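Local coordinates for K Homology domain-containing protein (Pyrococcus horikoshii, PDB 2E3U) that probably binds RNA through KH domains and acts as a Dim2p-type factor in the processing of pre-ribosomal RNA, at residues Asp43-Ala46 with Val47-Lys51; Arg190-Pro193 with His194-Tyr198. All coordinates share one frame; numbering follows the deposited sequence.

Contact 1. Residues Asp43-Ala46 with Val47-Lys51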
loop_
_atom_site.group_PDB
_atom_site.type_symbol
_atom_site.label_atom_id
_atom_site.label_comp_id
_atom_site.label_asym_id
_atom_site.label_seq_id
_atom_site.Cartn_x
_atom_site.Cartn_y
_atom_site.Cartn_z
ATOM N N ASP A 43 3.386 2.613 -15.133
ATOM C CA ASP A 43 2.321 1.626 -14.987
ATOM C C ASP A 43 1.082 2.103 -14.169
ATOM O O ASP A 43 -0.076 1.769 -14.479
ATOM C CB ASP A 43 2.940 0.367 -14.337
ATOM C CG ASP A 43 2.283 -0.917 -14.795
ATOM O OD1 ASP A 43 1.516 -1.505 -13.989
ATOM O OD2 ASP A 43 2.536 -1.340 -15.954
ATOM N N ARG A 44 1.319 2.893 -13.136
ATOM C CA ARG A 44 0.240 3.202 -12.185
ATOM C C ARG A 44 -0.431 4.563 -12.330
ATOM O O ARG A 44 -1.482 4.818 -11.714
ATOM C CB ARG A 44 0.710 2.962 -10.746
ATOM C CG ARG A 44 1.115 1.518 -10.507
ATOM C CD ARG A 44 -0.050 0.573 -10.692
ATOM N NE ARG A 44 -1.035 0.750 -9.618
ATOM C CZ ARG A 44 -2.179 0.075 -9.532
ATOM N NH1 ARG A 44 -3.000 0.290 -8.519
ATOM N NH2 ARG A 44 -2.487 -0.852 -10.443
ATOM N N ILE A 45 0.159 5.425 -13.145
ATOM C CA ILE A 45 -0.246 6.832 -13.230
ATOM C C ILE A 45 -1.713 6.939 -13.652
ATOM O O ILE A 45 -2.507 7.699 -13.038
ATOM C CB ILE A 45 0.675 7.596 -14.209
ATOM C CG1 ILE A 45 2.027 7.884 -13.546
ATOM C CG2 ILE A 45 -0.007 8.904 -14.765
ATOM C CD1 ILE A 45 3.099 8.424 -14.556
ATOM N N ALA A 46 -2.054 6.166 -14.694
ATOM C CA ALA A 46 -3.402 6.108 -15.225
ATOM C C ALA A 46 -4.438 5.731 -14.145
ATOM O O ALA A 46 -5.534 6.284 -14.132
ATOM C CB ALA A 46 -3.479 5.154 -16.480
ATOM N N VAL A 47 -4.081 4.824 -13.228
ATOM C CA VAL A 47 -4.974 4.497 -12.096
ATOM C C VAL A 47 -5.052 5.599 -11.020
ATOM O O VAL A 47 -6.136 5.844 -10.441
ATOM C CB VAL A 47 -4.726 3.059 -11.501
ATOM C CG1 VAL A 47 -3.373 2.935 -10.941
ATOM C CG2 VAL A 47 -5.712 2.737 -10.407
ATOM N N LEU A 48 -3.931 6.274 -10.766
ATOM C CA LEU A 48 -3.933 7.431 -9.867
ATOM C C LEU A 48 -4.840 8.566 -10.405
ATOM O O LEU A 48 -5.593 9.143 -9.641
ATOM C CB LEU A 48 -2.507 7.941 -9.589
ATOM C CG LEU A 48 -2.330 9.236 -8.759
ATOM C CD1 LEU A 48 -2.769 9.008 -7.334
ATOM C CD2 LEU A 48 -0.899 9.715 -8.759
ATOM N N ILE A 49 -4.782 8.835 -11.718
ATOM C CA ILE A 49 -5.591 9.883 -12.348
ATOM C C ILE A 49 -7.036 9.423 -12.462
ATOM O O ILE A 49 -7.955 10.127 -12.020
ATOM C CB ILE A 49 -5.029 10.315 -13.748
ATOM C CG1 ILE A 49 -3.654 10.965 -13.600
ATOM C CG2 ILE A 49 -5.979 11.293 -14.471
ATOM C CD1 ILE A 49 -2.938 11.302 -14.929
ATOM N N GLY A 50 -7.226 8.232 -13.039
ATOM C CA GLY A 50 -8.555 7.638 -13.240
ATOM C C GLY A 50 -9.349 8.242 -14.385
ATOM O O GLY A 50 -8.829 9.080 -15.130
ATOM N N LYS A 51 -10.619 7.825 -14.492
ATOM C CA LYS A 51 -11.598 8.343 -15.470
ATOM C C LYS A 51 -11.771 9.872 -15.405
ATOM O O LYS A 51 -12.363 10.405 -14.456
ATOM C CB LYS A 51 -12.956 7.623 -15.300
ATOM C CG LYS A 51 -14.127 8.253 -16.078
ATOM C CD LYS A 51 -15.455 7.510 -15.881
ATOM C CE LYS A 51 -16.575 8.266 -16.585
ATOM N NZ LYS A 51 -17.935 7.803 -16.212
#
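R44, I45 and A46 reach V47, I49 and G50 in the last turns of helix 42-49, the first helix of a type I KH unit, where it runs into the GxxG loop that starts at G50. Two backbone bonds close the end. I49 N donates to I45 O at 2.9 Å. G50 N donates to A46 O at 2.8 Å. G50 then leaves the helix with positive phi, a conformation that favours glycine. On one flank the side chains of I45 and I49 run side by side in the same direction, I45 CG2 meeting I49 CD1 at 3.8 Å. On another, the R44 chain, bent at chi2 and chi3, lays its guanidinium beneath V47 CG1, which stands over the centre of one face, 3.4 Å from R44 CZ; a clash of this methyl with R44 O makes its exact place doubtful. R44 NE is hydrogen-bonded to I100 O of helix 87-101. L48 packs on V97 and I100 of that helix and on I69 of strand 65-69, which I49 also touches, while I49 shares a backbone bond with K56 of helix 54-63.

Contact 2. Residues Arg190-Pro193 with His194-Tyr198; sequences RGSP and HGSVY
P193 O meets both S196 and V197, taking two donors in the first turn of helix 194-203. V197 N reaches it at 3.3 Å in the carbonyl plane, a rather long bond but a straight one (158° at the hydrogen). The second donor is the hydroxyl S196 OG, at 2.7 Å and tilted 20° from that plane; its proton is spent on this carbonyl. With chi1 at 67°, S196 OG lies between its own backbone N and carbonyl carbon, and this bends the hydroxyl back toward the start of the helix. P193 holds the N-cap position. Having neither a polar side chain nor an N-H, it can take no part in a capping box; instead S196, three residues after the N-cap, bonds the N-cap carbonyl through OG, alongside V197 N. The pyrrolidine ring also borders the hydroxyl, P193 CD lying 3.7 Å from S196 OG. One residue on, H194 O accepts from Y198 N at 2.8 Å and carries the helical pattern forward. Beside these bonds is a small apolar touch: V197 CG2, anti to its carbonyl carbon, comes to 3.9 Å from S192 CB. S192 CB is also in van der Waals contact with the hydroxyl S196 OG at 3.8 Å. Upstream, G191 ends helix 175-189 with positive phi in a Schellman motif, leaving a short link between two helices. V197 packs on A184 and K187 of helix 175-189 and H194 on L188, while Y198 rests on I153 of helix 149-158, its OH in a weak hydrogen bond with T150 OG1.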
loop_
_atom_site.group_PDB
_atom_site.type_symbol
_atom_site.label_atom_id
_atom_site.label_comp_id
_atom_site.label_asym_id
_atom_site.label_seq_id
_atom_site.Cartn_x
_atom_site.Cartn_y
_atom_site.Cartn_z
ATOM N N ARG A 190 10.703 -16.864 3.379
ATOM C CA ARG A 190 11.792 -17.783 3.784
ATOM C C ARG A 190 11.490 -19.287 3.635
ATOM O O ARG A 190 12.299 -20.116 4.014
ATOM C CB ARG A 190 12.223 -17.484 5.228
ATOM C CG ARG A 190 13.226 -16.337 5.350
ATOM C CD ARG A 190 14.654 -16.833 4.931
ATOM N NE ARG A 190 14.831 -18.255 5.278
ATOM C CZ ARG A 190 15.322 -18.674 6.472
ATOM N NH1 ARG A 190 15.403 -19.989 6.684
ATOM N NH2 ARG A 190 15.750 -17.777 7.442
ATOM N N GLY A 191 10.332 -19.638 3.090
ATOM C CA GLY A 191 9.989 -21.037 2.831
ATOM C C GLY A 191 9.274 -21.788 3.942
ATOM O O GLY A 191 9.094 -22.994 3.837
ATOM N N SER A 192 8.877 -21.083 5.002
ATOM C CA SER A 192 8.079 -21.640 6.083
ATOM C C SER A 192 6.809 -22.348 5.567
ATOM O O SER A 192 6.040 -21.777 4.782
ATOM C CB SER A 192 7.670 -20.549 7.091
ATOM O OG SER A 192 8.640 -20.340 8.102
ATOM N N PRO A 193 6.591 -23.602 6.011
ATOM C CA PRO A 193 5.380 -24.308 5.591
ATOM C C PRO A 193 4.121 -23.517 5.955
ATOM O O PRO A 193 4.128 -22.752 6.927
ATOM C CB PRO A 193 5.422 -25.616 6.382
ATOM C CG PRO A 193 6.790 -25.711 6.940
ATOM C CD PRO A 193 7.440 -24.391 6.922
ATOM N N HIS A 194 3.057 -23.702 5.167
ATOM C CA HIS A 194 1.798 -23.013 5.365
ATOM C C HIS A 194 1.203 -23.229 6.749
ATOM O O HIS A 194 0.689 -22.295 7.352
ATOM C CB HIS A 194 0.802 -23.442 4.272
ATOM C CG HIS A 194 1.024 -22.736 2.973
ATOM N ND1 HIS A 194 0.130 -22.783 1.928
ATOM C CD2 HIS A 194 2.037 -21.938 2.568
ATOM C CE1 HIS A 194 0.588 -22.048 0.930
ATOM N NE2 HIS A 194 1.745 -21.526 1.296
ATOM N N GLY A 195 1.287 -24.461 7.237
ATOM C CA GLY A 195 0.761 -24.835 8.535
ATOM C C GLY A 195 1.373 -24.041 9.660
ATOM O O GLY A 195 0.657 -23.588 10.555
ATOM N N SER A 196 2.691 -23.869 9.631
ATOM C CA SER A 196 3.338 -23.027 10.625
ATOM C C SER A 196 2.847 -21.566 10.538
ATOM O O SER A 196 2.591 -20.934 11.570
ATOM C CB SER A 196 4.855 -23.111 10.520
ATOM O OG SER A 196 5.292 -22.546 9.316
ATOM N N VAL A 197 2.715 -21.032 9.323
ATOM C CA VAL A 197 2.307 -19.633 9.171
ATOM C C VAL A 197 0.861 -19.450 9.600
ATOM O O VAL A 197 0.540 -18.495 10.295
ATOM C CB VAL A 197 2.561 -19.080 7.719
ATOM C CG1 VAL A 197 1.974 -17.681 7.558
ATOM C CG2 VAL A 197 4.043 -19.086 7.430
ATOM N N TYR A 198 0.007 -20.386 9.222
ATOM C CA TYR A 198 -1.405 -20.343 9.579
ATOM C C TYR A 198 -1.640 -20.494 11.100
ATOM O O TYR A 198 -2.550 -19.858 11.674
ATOM C CB TYR A 198 -2.200 -21.390 8.784
ATOM C CG TYR A 198 -2.220 -21.220 7.265
ATOM C CD1 TYR A 198 -2.443 -22.323 6.420
ATOM C CD2 TYR A 198 -2.031 -19.975 6.671
ATOM C CE1 TYR A 198 -2.466 -22.186 5.029
ATOM C CE2 TYR A 198 -2.064 -19.820 5.277
ATOM C CZ TYR A 198 -2.287 -20.930 4.456
ATOM O OH TYR A 198 -2.327 -20.757 3.054
#

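How the contacts relate
Contact 1 comes first along the chain and lies in the N-terminal KH unit; contact 2 lies near the end of the C-terminal one, on the far side of the chain's centre. Their centres are 35 Å apart and their nearest atoms about 24 Å, so they do not touch. They share no helix or sheet: the first unit is built on strands 35-39, 75-80 and 65-69, the second on 118-123, 168-173 and 161-165, in the same 1-3-2 order. Contact 1 ends a helix at a GxxG loop, the element that faces nucleic acid in KH domains generally, whereas contact 2, at the surface, joins a short loop to the last modelled helix, 194-203, by hydrogen bonds to one carbonyl.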